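Local atomic coordinates of ADP-ribosylating toxin CARDS (Mycoplasma pneumoniae, PDB entry 4TLV), a protein that transfers ADP-ribose from NAD+ to multiple target proteins and causes vacuolation of mammalian cells, acting as the main virulence factor of its bacterium. Residues Tyr320-Leu325 against Val360-Lys365; Thr338-Gln343 against His351-Ala356; Ala356-Asn361 against Phe440-Gln445; Asn542-Arg547 against Asp586-Phe591. All coordinates share one frame; numbering follows the deposited sequence.

Contact 1. Residues Tyr320-Leu325 against Val360-Lys365; sequences YQRICL and VNQKWK
Ile323 and Trp364 cross at about a right angle, with CD1 of Ile323 lying over one face of the indole, 3.7 Å from the centroid of the five-membered ring, a CH-pi contact. Gln321 likewise crosses Lys363 at about a right angle, and its chain, extended beyond CG, brings NE2 to within 3.1 Å of Trp364 O. That bond is fairly straight at the hydrogen, but NE2 stands well above the carbonyl plane; NE2 also bonds to Glu381 OE2. Trp364 N in turn donates to Gln321 O at 2.9 Å. Lys363 bends at its last torsion (chi4 -52°), which carries NZ onto an in-plane lone pair of Tyr320 O, 2.9 Å away. Arg322 and Gln362 run side by side, their polar ends held by Asp318 and Val354 O respectively. In this buried part of the beta-trefoil domain D2, strand 323-325 pairs with strand 315-317, while strand 364-368 pairs with strand 375-380, whose Val378 and Ser380 also touch the Trp364 side chain.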
loop_
_atom_site.group_PDB
_atom_site.type_symbol
_atom_site.label_atom_id
_atom_site.label_comp_id
_atom_site.label_asym_id
_atom_site.label_seq_id
_atom_site.Cartn_x
_atom_site.Cartn_y
_atom_site.Cartn_z
ATOM N N TYR A 320 4.834 -2.313 1.502
ATOM C CA TYR A 320 4.200 -1.831 0.266
ATOM C C TYR A 320 5.045 -2.247 -0.935
ATOM O O TYR A 320 4.752 -1.878 -2.065
ATOM C CB TYR A 320 4.051 -0.300 0.293
ATOM C CG TYR A 320 3.107 0.174 1.368
ATOM C CD1 TYR A 320 1.737 0.037 1.220
ATOM C CD2 TYR A 320 3.583 0.734 2.532
ATOM C CE1 TYR A 320 0.861 0.448 2.226
ATOM C CE2 TYR A 320 2.719 1.143 3.530
ATOM C CZ TYR A 320 1.359 0.993 3.368
ATOM O OH TYR A 320 0.500 1.417 4.360
ATOM N N GLN A 321 6.087 -3.029 -0.664
ATOM C CA GLN A 321 7.034 -3.493 -1.686
ATOM C C GLN A 321 8.037 -2.439 -2.171
ATOM O O GLN A 321 8.695 -2.644 -3.192
ATOM C CB GLN A 321 6.307 -4.122 -2.895
ATOM C CG GLN A 321 5.496 -5.363 -2.566
ATOM C CD GLN A 321 4.899 -6.031 -3.809
ATOM O OE1 GLN A 321 3.587 -5.962 -3.939
ATOM N NE2 GLN A 321 5.623 -6.588 -4.650
ATOM N N ARG A 322 8.174 -1.331 -1.441
ATOM C CA ARG A 322 9.039 -0.251 -1.886
ATOM C C ARG A 322 10.441 -0.448 -1.351
ATOM O O ARG A 322 10.630 -0.936 -0.238
ATOM C CB ARG A 322 8.509 1.100 -1.413
ATOM C CG ARG A 322 7.043 1.366 -1.807
ATOM C CD ARG A 322 6.572 2.711 -1.216
ATOM N NE ARG A 322 6.513 2.677 0.239
ATOM C CZ ARG A 322 5.902 3.604 0.976
ATOM N NH1 ARG A 322 5.302 4.628 0.379
ATOM N NH2 ARG A 322 5.918 3.534 2.313
ATOM N N ILE A 323 11.429 -0.076 -2.146
ATOM C CA ILE A 323 12.795 -0.027 -1.637
ATOM C C ILE A 323 13.109 1.436 -1.341
ATOM O O ILE A 323 13.225 2.245 -2.266
ATOM C CB ILE A 323 13.794 -0.585 -2.684
ATOM C CG1 ILE A 323 13.433 -2.029 -3.032
ATOM C CG2 ILE A 323 15.227 -0.482 -2.166
ATOM C CD1 ILE A 323 14.093 -2.539 -4.330
ATOM N N CYS A 324 13.216 1.785 -0.060
ATOM C CA CYS A 324 13.330 3.180 0.354
ATOM C C CYS A 324 14.710 3.492 0.909
ATOM O O CYS A 324 15.323 2.641 1.564
ATOM C CB CYS A 324 12.329 3.504 1.464
ATOM S SG CYS A 324 10.617 3.080 1.152
ATOM N N LEU A 325 15.176 4.723 0.677
ATOM C CA LEU A 325 16.359 5.250 1.356
ATOM C C LEU A 325 16.004 5.440 2.817
ATOM O O LEU A 325 14.892 5.859 3.131
ATOM C CB LEU A 325 16.750 6.616 0.803
ATOM C CG LEU A 325 17.871 6.730 -0.216
ATOM C CD1 LEU A 325 18.159 8.219 -0.512
ATOM C CD2 LEU A 325 19.132 6.010 0.269
ATOM N N VAL A 360 2.629 1.839 -8.460
ATOM C CA VAL A 360 3.020 0.512 -8.932
ATOM C C VAL A 360 4.483 0.507 -9.379
ATOM O O VAL A 360 5.189 -0.478 -9.193
ATOM C CB VAL A 360 2.092 0.008 -10.061
ATOM C CG1 VAL A 360 2.579 -1.340 -10.618
ATOM C CG2 VAL A 360 0.655 -0.135 -9.545
ATOM N N ASN A 361 4.954 1.620 -9.936
ATOM C CA ASN A 361 6.338 1.682 -10.399
ATOM C C ASN A 361 7.376 1.750 -9.266
ATOM O O ASN A 361 8.574 1.692 -9.527
ATOM C CB ASN A 361 6.551 2.801 -11.441
ATOM C CG ASN A 361 6.283 4.199 -10.887
ATOM O OD1 ASN A 361 6.047 4.381 -9.685
ATOM N ND2 ASN A 361 6.329 5.203 -11.770
ATOM N N GLN A 362 6.912 1.830 -8.016
ATOM C CA GLN A 362 7.812 1.711 -6.860
ATOM C C GLN A 362 7.727 0.345 -6.176
ATOM O O GLN A 362 8.309 0.150 -5.107
ATOM C CB GLN A 362 7.539 2.809 -5.814
ATOM C CG GLN A 362 7.655 4.251 -6.325
ATOM C CD GLN A 362 7.237 5.276 -5.274
ATOM O OE1 GLN A 362 6.931 4.933 -4.133
ATOM N NE2 GLN A 362 7.232 6.544 -5.656
ATOM N N LYS A 363 7.006 -0.600 -6.767
ATOM C CA LYS A 363 6.858 -1.910 -6.142
ATOM C C LYS A 363 7.802 -2.956 -6.745
ATOM O O LYS A 363 7.931 -3.062 -7.970
ATOM C CB LYS A 363 5.400 -2.370 -6.183
ATOM C CG LYS A 363 4.445 -1.399 -5.434
ATOM C CD LYS A 363 3.060 -2.032 -5.277
ATOM C CE LYS A 363 2.055 -1.075 -4.624
ATOM N NZ LYS A 363 2.562 -0.483 -3.317
ATOM N N TRP A 364 8.443 -3.723 -5.864
ATOM C CA TRP A 364 9.498 -4.672 -6.237
ATOM C C TRP A 364 9.263 -6.011 -5.560
ATOM O O TRP A 364 8.719 -6.058 -4.459
ATOM C CB TRP A 364 10.858 -4.143 -5.779
ATOM C CG TRP A 364 11.186 -2.790 -6.361
ATOM C CD1 TRP A 364 10.953 -1.561 -5.789
ATOM C CD2 TRP A 364 11.786 -2.535 -7.634
ATOM N NE1 TRP A 364 11.375 -0.567 -6.634
ATOM C CE2 TRP A 364 11.901 -1.136 -7.770
ATOM C CE3 TRP A 364 12.256 -3.361 -8.672
ATOM C CZ2 TRP A 364 12.456 -0.532 -8.913
ATOM C CZ3 TRP A 364 12.825 -2.756 -9.808
ATOM C CH2 TRP A 364 12.920 -1.361 -9.913
ATOM N N LYS A 365 9.666 -7.092 -6.219
ATOM C CA LYS A 365 9.612 -8.430 -5.626
ATOM C C LYS A 365 11.041 -8.910 -5.526
ATOM O O LYS A 365 11.866 -8.554 -6.368
ATOM C CB LYS A 365 8.855 -9.410 -6.535
ATOM C CG LYS A 365 7.341 -9.285 -6.560
ATOM C CD LYS A 365 6.772 -10.121 -7.732
ATOM C CE LYS A 365 7.460 -9.709 -9.036
ATOM N NZ LYS A 365 6.942 -10.379 -10.265
HETATM O O HOH W 1 10.555 1.507 -4.320
#

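Contact 2. Residues Thr338-Gln343 against His351-Ala356; sequences TAFTTQ and HLSVSA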
loop_
_atom_site.group_PDB
_atom_site.type_symbol
_atom_site.label_atom_id
_atom_site.label_comp_id
_atom_site.label_asym_id
_atom_site.label_seq_id
_atom_site.Cartn_x
_atom_site.Cartn_y
_atom_site.Cartn_z
ATOM N N THR A 338 12.327 3.838 -8.139
ATOM C CA THR A 338 11.174 3.918 -9.015
ATOM C C THR A 338 11.614 3.515 -10.424
ATOM O O THR A 338 12.630 4.002 -10.919
ATOM C CB THR A 338 10.609 5.358 -9.013
ATOM O OG1 THR A 338 10.355 5.775 -7.661
ATOM C CG2 THR A 338 9.333 5.455 -9.824
ATOM N N ALA A 339 10.871 2.603 -11.044
ATOM C CA ALA A 339 11.168 2.156 -12.400
ATOM C C ALA A 339 10.476 3.072 -13.410
ATOM O O ALA A 339 9.251 3.073 -13.515
ATOM C CB ALA A 339 10.710 0.723 -12.593
ATOM N N PHE A 340 11.271 3.863 -14.131
ATOM C CA PHE A 340 10.753 4.817 -15.113
ATOM C C PHE A 340 10.956 4.317 -16.540
ATOM O O PHE A 340 11.957 3.676 -16.847
ATOM C CB PHE A 340 11.462 6.161 -14.969
ATOM C CG PHE A 340 11.021 6.962 -13.787
ATOM C CD1 PHE A 340 9.833 7.687 -13.829
ATOM C CD2 PHE A 340 11.798 7.017 -12.641
ATOM C CE1 PHE A 340 9.425 8.436 -12.735
ATOM C CE2 PHE A 340 11.399 7.781 -11.547
ATOM C CZ PHE A 340 10.213 8.485 -11.594
ATOM N N THR A 341 10.009 4.619 -17.415
ATOM C CA THR A 341 10.127 4.249 -18.819
ATOM C C THR A 341 11.211 5.074 -19.503
ATOM O O THR A 341 11.500 6.207 -19.103
ATOM C CB THR A 341 8.826 4.517 -19.564
ATOM O OG1 THR A 341 8.487 5.903 -19.413
ATOM C CG2 THR A 341 7.706 3.657 -19.004
ATOM N N THR A 342 11.812 4.506 -20.540
ATOM C CA THR A 342 12.823 5.227 -21.304
ATOM C C THR A 342 12.345 5.321 -22.748
ATOM O O THR A 342 11.147 5.252 -23.006
ATOM C CB THR A 342 14.200 4.536 -21.237
ATOM O OG1 THR A 342 14.155 3.294 -21.949
ATOM C CG2 THR A 342 14.602 4.277 -19.785
ATOM N N GLN A 343 13.271 5.478 -23.685
ATOM C CA GLN A 343 12.898 5.450 -25.092
ATOM C C GLN A 343 13.156 4.079 -25.709
ATOM O O GLN A 343 12.887 3.873 -26.885
ATOM C CB GLN A 343 13.644 6.528 -25.884
ATOM C CG GLN A 343 15.162 6.424 -25.826
ATOM C CD GLN A 343 15.743 7.140 -24.620
ATOM O OE1 GLN A 343 15.076 7.304 -23.597
ATOM N NE2 GLN A 343 16.997 7.574 -24.735
ATOM N N HIS A 351 15.379 5.353 -10.699
ATOM C CA HIS A 351 15.628 6.726 -10.267
ATOM C C HIS A 351 14.790 6.907 -9.000
ATOM O O HIS A 351 13.836 6.172 -8.791
ATOM C CB HIS A 351 15.122 7.673 -11.364
ATOM C CG HIS A 351 15.682 9.059 -11.301
ATOM N ND1 HIS A 351 16.943 9.520 -11.465
ATOM C CD2 HIS A 351 14.894 10.171 -11.084
ATOM C CE1 HIS A 351 16.901 10.888 -11.314
ATOM N NE2 HIS A 351 15.650 11.256 -11.093
ATOM N N LEU A 352 15.112 7.887 -8.165
ATOM C CA LEU A 352 14.323 8.083 -6.950
ATOM C C LEU A 352 13.066 8.888 -7.241
ATOM O O LEU A 352 13.049 9.714 -8.155
ATOM C CB LEU A 352 15.145 8.798 -5.869
ATOM C CG LEU A 352 16.365 8.072 -5.295
ATOM C CD1 LEU A 352 17.012 8.952 -4.217
ATOM C CD2 LEU A 352 15.963 6.719 -4.719
ATOM N N SER A 353 12.007 8.625 -6.481
ATOM C CA SER A 353 10.892 9.560 -6.394
ATOM C C SER A 353 10.237 9.477 -5.017
ATOM O O SER A 353 10.566 8.603 -4.216
ATOM C CB SER A 353 9.867 9.356 -7.518
ATOM O OG SER A 353 9.178 8.149 -7.352
ATOM N N VAL A 354 9.335 10.407 -4.732
ATOM C CA VAL A 354 8.678 10.462 -3.427
ATOM C C VAL A 354 7.949 9.138 -3.141
ATOM O O VAL A 354 7.141 8.680 -3.951
ATOM C CB VAL A 354 7.703 11.651 -3.355
ATOM C CG1 VAL A 354 6.850 11.611 -2.070
ATOM C CG2 VAL A 354 8.483 12.957 -3.408
ATOM N N SER A 355 8.245 8.527 -1.994
ATOM C CA SER A 355 7.625 7.242 -1.630
ATOM C C SER A 355 6.112 7.364 -1.585
ATOM O O SER A 355 5.587 8.239 -0.911
ATOM C CB SER A 355 8.128 6.773 -0.250
ATOM O OG SER A 355 9.543 6.769 -0.182
ATOM N N ALA A 356 5.406 6.476 -2.280
ATOM C CA ALA A 356 3.951 6.554 -2.378
ATOM C C ALA A 356 3.402 5.150 -2.280
ATOM O O ALA A 356 3.887 4.253 -2.967
ATOM C CB ALA A 356 3.544 7.148 -3.720
#
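Thr338 and His351 form an antiparallel hydrogen-bonded pair that spends both backbone polar groups of each residue on the other. Thr338 N reaches His351 O at 2.9 Å, and His351 N returns a bond to Thr338 O at 3.1 Å. A third link runs between side chains: Thr338 OG1 and Ser353 OG lie 2.7 Å apart, and either hydroxyl could be the donor. Thr338 OG1 is also bonded to Ser336 O, and Ser353 OG has a weak bond from Gln362 NE2, leaving each hydroxyl with a second partner. Ser353 OG sits between its own backbone N and carbonyl carbon (chi1 69°), where it can meet the threonine hydroxyl. The two segments belong to the beta hairpin of strands 335-340 and 348-354 in D2, a beta-trefoil domain. The short segments 338-340 and 351-354 run at 115° to each other, well short of fully antiparallel. Apolar contact comes from Phe340, which crosses His351 obliquely and brings CD2 to 3.6 Å from His351 CB. One face of the Phe340 ring is covered by Thr338 CG2 of its own strand, offset toward the rim, and CB of Ser353 lies at the ring edge, 4.2 Å from CZ of Phe340.

Contact 3. Residues Ala356-Asn361 against Phe440-Gln445; sequences AVNAVN and FFVDVQ
This is a buried contact between domains, in which the type I turn Ala356-Ala359 of D2 docks against the first strand of D3, and Asn358 does much of the gripping. Its carboxamide takes both backbone polar groups of Asp443: OD1 accepts from Asp443 N at 2.9 Å, and ND2 donates to Asp443 O, also at 2.9 Å. Both bonds are nearly straight at the hydrogen, and this two-point hold fixes which way round the amide lies. CG of Asn358 sits between its own backbone N and carbonyl carbon (chi1 57°), which puts CG 3.6 Å from Val442 CG1; ND2 comes to 3.5 Å from the same methyl. A third bond joins the backbones, from Val357 N to Phe441 O at 2.8 Å. The same oxygen is approached by Ala356 CA at 3.2 Å in a CA-H...O contact. The methyls Val357 CG2 and Val442 CG2 meet at 3.7 Å. The carboxylate of Asp443 is engaged within D3, where OD2 accepts from Gly471 N. Strand 441-443 is an outermost strand of its sheet, paired with strand 473-476, and the docked turn lies in the D2 connection between strands 348-354 and 364-368.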
loop_
_atom_site.group_PDB
_atom_site.type_symbol
_atom_site.label_atom_id
_atom_site.label_comp_id
_atom_site.label_asym_id
_atom_site.label_seq_id
_atom_site.Cartn_x
_atom_site.Cartn_y
_atom_site.Cartn_z
ATOM N N ALA A 356 5.406 6.476 -2.280
ATOM C CA ALA A 356 3.951 6.554 -2.378
ATOM C C ALA A 356 3.402 5.150 -2.280
ATOM O O ALA A 356 3.887 4.253 -2.967
ATOM C CB ALA A 356 3.544 7.148 -3.720
ATOM N N VAL A 357 2.375 4.962 -1.462
ATOM C CA VAL A 357 1.891 3.610 -1.199
ATOM C C VAL A 357 1.151 3.009 -2.380
ATOM O O VAL A 357 0.984 1.795 -2.447
ATOM C CB VAL A 357 1.009 3.541 0.058
ATOM C CG1 VAL A 357 1.819 3.923 1.292
ATOM C CG2 VAL A 357 -0.221 4.435 -0.092
ATOM N N ASN A 358 0.695 3.859 -3.300
ATOM C CA ASN A 358 -0.087 3.395 -4.431
ATOM C C ASN A 358 0.667 3.406 -5.754
ATOM O O ASN A 358 0.075 3.167 -6.788
ATOM C CB ASN A 358 -1.388 4.208 -4.576
ATOM C CG ASN A 358 -1.131 5.710 -4.715
ATOM O OD1 ASN A 358 -0.184 6.247 -4.134
ATOM N ND2 ASN A 358 -1.978 6.393 -5.492
ATOM N N ALA A 359 1.963 3.686 -5.732
ATOM C CA ALA A 359 2.717 3.781 -6.991
ATOM C C ALA A 359 3.239 2.411 -7.424
ATOM O O ALA A 359 4.185 1.881 -6.825
ATOM C CB ALA A 359 3.873 4.775 -6.834
ATOM N N VAL A 360 2.629 1.839 -8.460
ATOM C CA VAL A 360 3.020 0.512 -8.932
ATOM C C VAL A 360 4.483 0.507 -9.379
ATOM O O VAL A 360 5.189 -0.478 -9.193
ATOM C CB VAL A 360 2.092 0.008 -10.061
ATOM C CG1 VAL A 360 2.579 -1.340 -10.618
ATOM C CG2 VAL A 360 0.655 -0.135 -9.545
ATOM N N ASN A 361 4.954 1.620 -9.936
ATOM C CA ASN A 361 6.338 1.682 -10.399
ATOM C C ASN A 361 7.376 1.750 -9.266
ATOM O O ASN A 361 8.574 1.692 -9.527
ATOM C CB ASN A 361 6.551 2.801 -11.441
ATOM C CG ASN A 361 6.283 4.199 -10.887
ATOM O OD1 ASN A 361 6.047 4.381 -9.685
ATOM N ND2 ASN A 361 6.329 5.203 -11.770
ATOM N N PHE A 440 3.460 7.086 4.834
ATOM C CA PHE A 440 2.199 6.602 4.285
ATOM C C PHE A 440 1.562 7.640 3.364
ATOM O O PHE A 440 0.428 8.069 3.573
ATOM C CB PHE A 440 1.277 6.246 5.443
ATOM C CG PHE A 440 1.894 5.272 6.405
ATOM C CD1 PHE A 440 2.667 5.717 7.468
ATOM C CD2 PHE A 440 1.724 3.913 6.234
ATOM C CE1 PHE A 440 3.247 4.828 8.354
ATOM C CE2 PHE A 440 2.311 3.011 7.121
ATOM C CZ PHE A 440 3.077 3.467 8.169
ATOM N N PHE A 441 2.310 8.046 2.344
ATOM C CA PHE A 441 1.838 9.047 1.388
ATOM C C PHE A 441 1.122 8.388 0.216
ATOM O O PHE A 441 1.628 7.418 -0.354
ATOM C CB PHE A 441 3.016 9.849 0.817
ATOM C CG PHE A 441 3.933 10.433 1.859
ATOM C CD1 PHE A 441 3.450 10.825 3.104
ATOM C CD2 PHE A 441 5.279 10.625 1.568
ATOM C CE1 PHE A 441 4.310 11.378 4.060
ATOM C CE2 PHE A 441 6.141 11.188 2.509
ATOM C CZ PHE A 441 5.652 11.562 3.753
ATOM N N VAL A 442 -0.050 8.916 -0.141
ATOM C CA VAL A 442 -0.766 8.477 -1.348
ATOM C C VAL A 442 -0.605 9.530 -2.431
ATOM O O VAL A 442 -0.773 10.725 -2.165
ATOM C CB VAL A 442 -2.295 8.303 -1.110
ATOM C CG1 VAL A 442 -2.978 7.797 -2.392
ATOM C CG2 VAL A 442 -2.554 7.354 0.046
ATOM N N ASP A 443 -0.233 9.101 -3.633
ATOM C CA ASP A 443 -0.193 10.011 -4.785
ATOM C C ASP A 443 -1.627 10.242 -5.242
ATOM O O ASP A 443 -2.285 9.313 -5.717
ATOM C CB ASP A 443 0.651 9.403 -5.911
ATOM C CG ASP A 443 0.858 10.365 -7.099
ATOM O OD1 ASP A 443 0.143 11.378 -7.208
ATOM O OD2 ASP A 443 1.747 10.089 -7.934
ATOM N N VAL A 444 -2.141 11.453 -5.035
ATOM C CA VAL A 444 -3.538 11.733 -5.369
ATOM C C VAL A 444 -3.664 12.546 -6.661
ATOM O O VAL A 444 -4.741 12.611 -7.256
ATOM C CB VAL A 444 -4.305 12.403 -4.200
ATOM C CG1 VAL A 444 -4.485 11.414 -3.033
ATOM C CG2 VAL A 444 -3.586 13.684 -3.727
ATOM N N GLN A 445 -2.561 13.151 -7.104
ATOM C CA GLN A 445 -2.544 13.750 -8.428
ATOM C C GLN A 445 -3.769 14.669 -8.675
ATOM O O GLN A 445 -4.413 14.585 -9.724
ATOM C CB GLN A 445 -2.497 12.626 -9.458
ATOM C CG GLN A 445 -1.992 13.013 -10.831
ATOM C CD GLN A 445 -1.774 11.811 -11.749
ATOM O OE1 GLN A 445 -2.367 10.745 -11.559
ATOM N NE2 GLN A 445 -0.921 11.989 -12.758
#

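Contact 4. Residues Asn542-Arg547 against Asp586-Phe591; sequences NFRHIR and DGFDRF
Asn542 and Asp586 mark the closest backbone approach, CA to CA 6.0 Å, where the start of strand 543-548 passes the C-terminal tail, which folds into a type I turn from Gly587 to Arg590. Both segments belong to D3, the C-terminal beta-trefoil domain. The main link is a salt bridge: Arg544 NH2 donates to the syn side of Asp589 OD2 at 2.9 Å, and the oxygen lies in the guanidinium plane although the two charged planes are turned 49° apart. NH1 is held from its own segment by Asn542 OD1 and Phe543 O, standing above both carbonyl planes, and these bonds together with the salt bridge fix the rotation of the guanidinium. CE1 of Phe588 lies over one face of that group, offset toward its rim and 3.8 Å from Arg544 NH2; the ring and guanidinium planes are 59° apart. Phe588 also meets Phe528 of strand 526-529, while CB of Asp589 lies over the centre of one face of the Phe588 ring. Nearer the backbone approach, Asn542 CB packs against Asp586 OD1, and Asn542 ND2 donates to Val584 O. Two waters complete the link: one accepts from Gly587 N and, weakly, from Asn542 ND2, and donates to Asp589 OD1, and the other accepts from Arg544 NE at 2.8 Å and donates to Asp589 OD2 at 2.7 Å.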
loop_
_atom_site.group_PDB
_atom_site.type_symbol
_atom_site.label_atom_id
_atom_site.label_comp_id
_atom_site.label_asym_id
_atom_site.label_seq_id
_atom_site.Cartn_x
_atom_site.Cartn_y
_atom_site.Cartn_z
ATOM N N ASN A 542 -12.263 9.854 -12.634
ATOM C CA ASN A 542 -12.422 9.608 -11.198
ATOM C C ASN A 542 -12.519 10.935 -10.434
ATOM O O ASN A 542 -11.513 11.636 -10.265
ATOM C CB ASN A 542 -11.229 8.782 -10.691
ATOM C CG ASN A 542 -11.486 8.142 -9.341
ATOM O OD1 ASN A 542 -12.585 7.652 -9.068
ATOM N ND2 ASN A 542 -10.464 8.142 -8.484
ATOM N N PHE A 543 -13.732 11.287 -9.998
ATOM C CA PHE A 543 -13.966 12.537 -9.267
ATOM C C PHE A 543 -14.326 12.274 -7.807
ATOM O O PHE A 543 -14.926 11.240 -7.474
ATOM C CB PHE A 543 -15.153 13.304 -9.879
ATOM C CG PHE A 543 -14.899 13.843 -11.251
ATOM C CD1 PHE A 543 -13.931 14.817 -11.470
ATOM C CD2 PHE A 543 -15.684 13.431 -12.317
ATOM C CE1 PHE A 543 -13.726 15.336 -12.748
ATOM C CE2 PHE A 543 -15.482 13.942 -13.588
ATOM C CZ PHE A 543 -14.505 14.894 -13.803
ATOM N N ARG A 544 -13.976 13.225 -6.942
ATOM C CA ARG A 544 -14.448 13.264 -5.564
ATOM C C ARG A 544 -14.705 14.712 -5.158
ATOM O O ARG A 544 -14.128 15.636 -5.731
ATOM C CB ARG A 544 -13.389 12.703 -4.605
ATOM C CG ARG A 544 -13.011 11.234 -4.829
ATOM C CD ARG A 544 -14.169 10.294 -4.428
ATOM N NE ARG A 544 -13.713 8.894 -4.475
ATOM C CZ ARG A 544 -13.583 8.181 -5.590
ATOM N NH1 ARG A 544 -13.892 8.703 -6.779
ATOM N NH2 ARG A 544 -13.154 6.925 -5.521
ATOM N N HIS A 545 -15.547 14.900 -4.151
ATOM C CA HIS A 545 -15.583 16.155 -3.415
ATOM C C HIS A 545 -14.511 16.103 -2.321
ATOM O O HIS A 545 -14.179 15.028 -1.820
ATOM C CB HIS A 545 -16.968 16.388 -2.800
ATOM C CG HIS A 545 -18.040 16.612 -3.821
ATOM N ND1 HIS A 545 -19.363 16.291 -3.602
ATOM C CD2 HIS A 545 -17.975 17.093 -5.086
ATOM C CE1 HIS A 545 -20.071 16.583 -4.681
ATOM N NE2 HIS A 545 -19.253 17.072 -5.596
ATOM N N ILE A 546 -13.964 17.259 -1.966
ATOM C CA ILE A 546 -12.945 17.338 -0.920
ATOM C C ILE A 546 -13.369 18.373 0.114
ATOM O O ILE A 546 -13.723 19.491 -0.241
ATOM C CB ILE A 546 -11.546 17.674 -1.508
ATOM C CG1 ILE A 546 -11.121 16.584 -2.502
ATOM C CG2 ILE A 546 -10.510 17.830 -0.386
ATOM C CD1 ILE A 546 -9.812 16.859 -3.222
ATOM N N ARG A 547 -13.365 17.987 1.384
ATOM C CA ARG A 547 -13.786 18.874 2.466
ATOM C C ARG A 547 -12.739 18.927 3.571
ATOM O O ARG A 547 -11.989 17.975 3.781
ATOM C CB ARG A 547 -15.114 18.406 3.058
ATOM C CG ARG A 547 -16.297 18.567 2.104
ATOM C CD ARG A 547 -17.621 18.178 2.754
ATOM N NE ARG A 547 -18.737 18.468 1.850
ATOM C CZ ARG A 547 -19.162 17.651 0.894
ATOM N NH1 ARG A 547 -18.569 16.474 0.704
ATOM N NH2 ARG A 547 -20.182 18.007 0.127
ATOM N N ASP A 586 -6.982 7.306 -9.886
ATOM C CA ASP A 586 -7.761 6.077 -9.725
ATOM C C ASP A 586 -7.080 5.150 -8.741
ATOM O O ASP A 586 -5.890 4.893 -8.879
ATOM C CB ASP A 586 -7.874 5.327 -11.048
ATOM C CG ASP A 586 -9.133 5.666 -11.797
ATOM O OD1 ASP A 586 -9.139 6.704 -12.492
ATOM O OD2 ASP A 586 -10.110 4.890 -11.693
ATOM N N GLY A 587 -7.845 4.637 -7.776
ATOM C CA GLY A 587 -7.335 3.671 -6.809
ATOM C C GLY A 587 -6.683 4.264 -5.574
ATOM O O GLY A 587 -6.180 3.534 -4.726
ATOM N N PHE A 588 -6.681 5.590 -5.469
ATOM C CA PHE A 588 -6.035 6.271 -4.361
ATOM C C PHE A 588 -6.625 5.839 -3.011
ATOM O O PHE A 588 -5.947 5.908 -2.003
ATOM C CB PHE A 588 -6.170 7.791 -4.502
ATOM C CG PHE A 588 -7.511 8.311 -4.065
ATOM C CD1 PHE A 588 -8.624 8.170 -4.891
ATOM C CD2 PHE A 588 -7.665 8.896 -2.821
ATOM C CE1 PHE A 588 -9.873 8.635 -4.480
ATOM C CE2 PHE A 588 -8.903 9.351 -2.398
ATOM C CZ PHE A 588 -10.005 9.225 -3.218
ATOM N N ASP A 589 -7.892 5.428 -2.995
ATOM C CA ASP A 589 -8.552 5.073 -1.727
ATOM C C ASP A 589 -8.488 3.563 -1.406
ATOM O O ASP A 589 -9.195 3.070 -0.513
ATOM C CB ASP A 589 -10.003 5.602 -1.681
ATOM C CG ASP A 589 -10.784 5.343 -2.979
ATOM O OD1 ASP A 589 -10.241 4.703 -3.906
ATOM O OD2 ASP A 589 -11.948 5.807 -3.083
ATOM N N ARG A 590 -7.603 2.847 -2.096
ATOM C CA ARG A 590 -7.461 1.405 -1.901
ATOM C C ARG A 590 -6.103 0.933 -1.366
ATOM O O ARG A 590 -5.968 -0.236 -0.994
ATOM C CB ARG A 590 -7.790 0.654 -3.195
ATOM C CG ARG A 590 -9.197 0.938 -3.724
ATOM C CD ARG A 590 -9.708 -0.219 -4.588
ATOM N NE ARG A 590 -8.619 -0.869 -5.317
ATOM C CZ ARG A 590 -8.257 -0.534 -6.549
ATOM N NH1 ARG A 590 -8.916 0.439 -7.180
ATOM N NH2 ARG A 590 -7.248 -1.169 -7.148
ATOM N N PHE A 591 -5.107 1.816 -1.332
ATOM C CA PHE A 591 -3.738 1.415 -0.987
ATOM C C PHE A 591 -3.281 1.911 0.401
ATOM O O PHE A 591 -3.827 2.836 0.999
ATOM C CB PHE A 591 -2.742 1.952 -2.014
ATOM C CG PHE A 591 -2.792 1.285 -3.353
ATOM C CD1 PHE A 591 -3.687 1.710 -4.322
ATOM C CD2 PHE A 591 -1.889 0.279 -3.676
ATOM C CE1 PHE A 591 -3.715 1.116 -5.575
ATOM C CE2 PHE A 591 -1.904 -0.306 -4.929
ATOM C CZ PHE A 591 -2.814 0.112 -5.881
ATOM O OXT PHE A 591 -2.301 1.415 0.960
HETATM O O HOH W 2 -10.293 5.579 -6.750
HETATM O O HOH W 3 -12.992 8.002 -1.924
#

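Within D2, contact 1 closes a loop from 320-325 to 360-365. Contact 2, the hairpin 338-343 with 351-356, is nested within that loop; Gln362 of contact 1 bonds to Val354 and Ala356 of contact 2. Contact 3 opens at Ala356, where contact 2 ends, shares Val360 and Asn361 with contact 1, and closes on 440-445, so it begins on the stretch where contact 1 ends, and ties D2 to D3. Contact 4 follows in series, closing a loop inside D3 at the C terminus. Its Phe591 packs against Asn358 and Val357 of contact 3 and reaches Tyr320 and Lys363 of contact 1, bringing the chain end back to the interdomain turn.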